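Outer envelope protein 64, mitochondrial (Arabidopsis thaliana, PDB 6HPG) probably serves as a chaperone receptor in the mitochondrial outer membrane, mediating Hsp90-dependent protein targeting, with this chain forming its TPR domain. Local coordinates at residues A49-L53 with C54-Q58. Sequence-based numbering, arbitrary orientation.
Sequences AFLEL and CCFQQ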
loop_
_atom_site.group_PDB
_atom_site.type_symbol
_atom_site.label_atom_id
_atom_site.label_comp_id
_atom_site.label_asym_id
_atom_site.label_seq_id
_atom_site.Cartn_x
_atom_site.Cartn_y
_atom_site.Cartn_z
ATOM N N ALA A 49 -4.636 -4.631 1.730
ATOM C CA ALA A 49 -5.910 -5.342 2.076
ATOM C C ALA A 49 -7.148 -4.507 1.712
ATOM O O ALA A 49 -8.109 -5.048 1.142
ATOM C CB ALA A 49 -5.956 -5.741 3.543
ATOM N N PHE A 50 -7.070 -3.178 1.910
ATOM C CA PHE A 50 -8.179 -2.284 1.553
ATOM C C PHE A 50 -8.446 -2.177 0.048
ATOM O O PHE A 50 -9.609 -2.146 -0.383
ATOM C CB PHE A 50 -7.983 -0.873 2.126
ATOM C CG PHE A 50 -8.374 -0.708 3.584
ATOM C CD1 PHE A 50 -9.556 -1.271 4.112
ATOM C CD2 PHE A 50 -7.586 0.082 4.427
ATOM C CE1 PHE A 50 -9.903 -1.056 5.433
ATOM C CE2 PHE A 50 -7.920 0.262 5.769
ATOM C CZ PHE A 50 -9.075 -0.289 6.263
ATOM N N LEU A 51 -7.381 -2.092 -0.742
ATOM C CA LEU A 51 -7.509 -2.149 -2.183
ATOM C C LEU A 51 -8.323 -3.363 -2.657
ATOM O O LEU A 51 -9.173 -3.273 -3.518
ATOM C CB LEU A 51 -6.130 -2.225 -2.810
ATOM C CG LEU A 51 -5.351 -0.921 -2.879
ATOM C CD1 LEU A 51 -4.081 -1.118 -3.688
ATOM C CD2 LEU A 51 -6.182 0.165 -3.502
ATOM N N GLU A 52 -8.068 -4.499 -2.062
ATOM C CA GLU A 52 -8.752 -5.704 -2.489
ATOM C C GLU A 52 -10.261 -5.693 -2.152
ATOM O O GLU A 52 -11.028 -6.394 -2.782
ATOM C CB GLU A 52 -8.053 -6.876 -1.862
ATOM C CG GLU A 52 -6.614 -7.051 -2.348
ATOM C CD GLU A 52 -6.505 -7.887 -3.626
ATOM O OE1 GLU A 52 -7.562 -8.279 -4.162
ATOM O OE2 GLU A 52 -5.365 -8.188 -4.047
ATOM N N LEU A 53 -10.643 -4.900 -1.148
ATOM C CA LEU A 53 -12.025 -4.716 -0.712
ATOM C C LEU A 53 -12.754 -3.603 -1.429
ATOM O O LEU A 53 -13.930 -3.396 -1.181
ATOM C CB LEU A 53 -12.050 -4.414 0.791
ATOM C CG LEU A 53 -11.759 -5.615 1.686
ATOM C CD1 LEU A 53 -11.613 -5.167 3.139
ATOM C CD2 LEU A 53 -12.846 -6.672 1.543
ATOM N N CYS A 54 -12.032 -2.901 -2.307
ATOM C CA CYS A 54 -12.441 -1.652 -2.925
ATOM C C CYS A 54 -12.635 -0.531 -1.922
ATOM O O CYS A 54 -13.385 0.411 -2.202
ATOM C CB CYS A 54 -13.683 -1.841 -3.794
ATOM S SG CYS A 54 -13.393 -3.138 -4.999
ATOM N N CYS A 55 -11.933 -0.588 -0.785
ATOM C CA CYS A 55 -11.935 0.548 0.148
ATOM C C CYS A 55 -10.831 1.523 -0.229
ATOM O O CYS A 55 -9.830 1.663 0.495
ATOM C CB CYS A 55 -11.780 0.062 1.588
ATOM S SG CYS A 55 -13.155 -0.977 2.066
ATOM N N PHE A 56 -11.018 2.225 -1.345
ATOM C CA PHE A 56 -9.947 3.077 -1.925
ATOM C C PHE A 56 -9.574 4.293 -1.099
ATOM O O PHE A 56 -8.373 4.641 -1.039
ATOM C CB PHE A 56 -10.343 3.497 -3.337
ATOM C CG PHE A 56 -10.544 2.324 -4.247
ATOM C CD1 PHE A 56 -9.481 1.478 -4.537
ATOM C CD2 PHE A 56 -11.804 2.000 -4.731
ATOM C CE1 PHE A 56 -9.643 0.353 -5.356
ATOM C CE2 PHE A 56 -11.974 0.858 -5.537
ATOM C CZ PHE A 56 -10.893 0.048 -5.851
ATOM N N GLN A 57 -10.547 4.927 -0.421
ATOM C CA GLN A 57 -10.197 6.123 0.405
ATOM C C GLN A 57 -9.351 5.749 1.601
ATOM O O GLN A 57 -8.419 6.475 1.997
ATOM C CB GLN A 57 -11.446 6.865 0.893
ATOM C CG GLN A 57 -11.851 8.032 -0.004
ATOM C CD GLN A 57 -13.184 8.650 0.378
ATOM O OE1 GLN A 57 -13.724 8.393 1.461
ATOM N NE2 GLN A 57 -13.729 9.473 -0.523
ATOM N N GLN A 58 -9.719 4.622 2.203
ATOM C CA GLN A 58 -8.994 4.106 3.354
ATOM C C GLN A 58 -7.618 3.636 2.919
ATOM O O GLN A 58 -6.666 3.758 3.675
ATOM C CB GLN A 58 -9.780 2.968 4.049
ATOM C CG GLN A 58 -11.118 3.444 4.609
ATOM C CD GLN A 58 -11.894 2.300 5.228
ATOM O OE1 GLN A 58 -12.755 1.677 4.586
ATOM N NE2 GLN A 58 -11.544 1.972 6.447
#
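The carbonyl oxygen of Phe50 is gripped by two amides: Cys55 N, at 2.8 Å, makes the shorter bond, and Leu53 N adds a weak one. A second bond runs from Cys54 N to Leu51 O at 3.1 Å. Together the two bonds across the turn form a Schellman motif that ends helix 40-52. Cys54 has the positive phi (63°) this motif requires, unusual for a residue with a side chain, and the chain then enters helix 56-69 with Cys55 at the N-cap. This is the corner between the antiparallel helices of TPR 2.

Side chains close the corner on both flanks. The broad Phe50 ring offers a face to Gln58, whose CB methylene makes a CH-pi contact 3.7 Å from the centroid. Extended beyond CG, the glutamine crosses the ring at about a right angle, and its polar amide ends over the CE1/CZ rim on that same face, NE2 3.4 Å from Phe50 CZ and the two planes 38° apart. Cys55 is small enough to fit beside this ring: its CB lies obliquely 3.6 Å from Phe50 CD1, while its sulfur, set beside its own backbone N (chi1 -62°), comes to 3.8 Å from Leu53 CB. On the other flank the branched end of Leu51 lets CD2 meet the edge of the Phe56 ring at CD1, 3.7 Å away, and both side chains continue onto Ala83 of helix 74-86, as Phe50 does onto Val26 of helix 22-35.

Directional amide bonds thus fix the chain reversal, whereas less directional apolar and CH-pi contacts set how the two helices lie against each other.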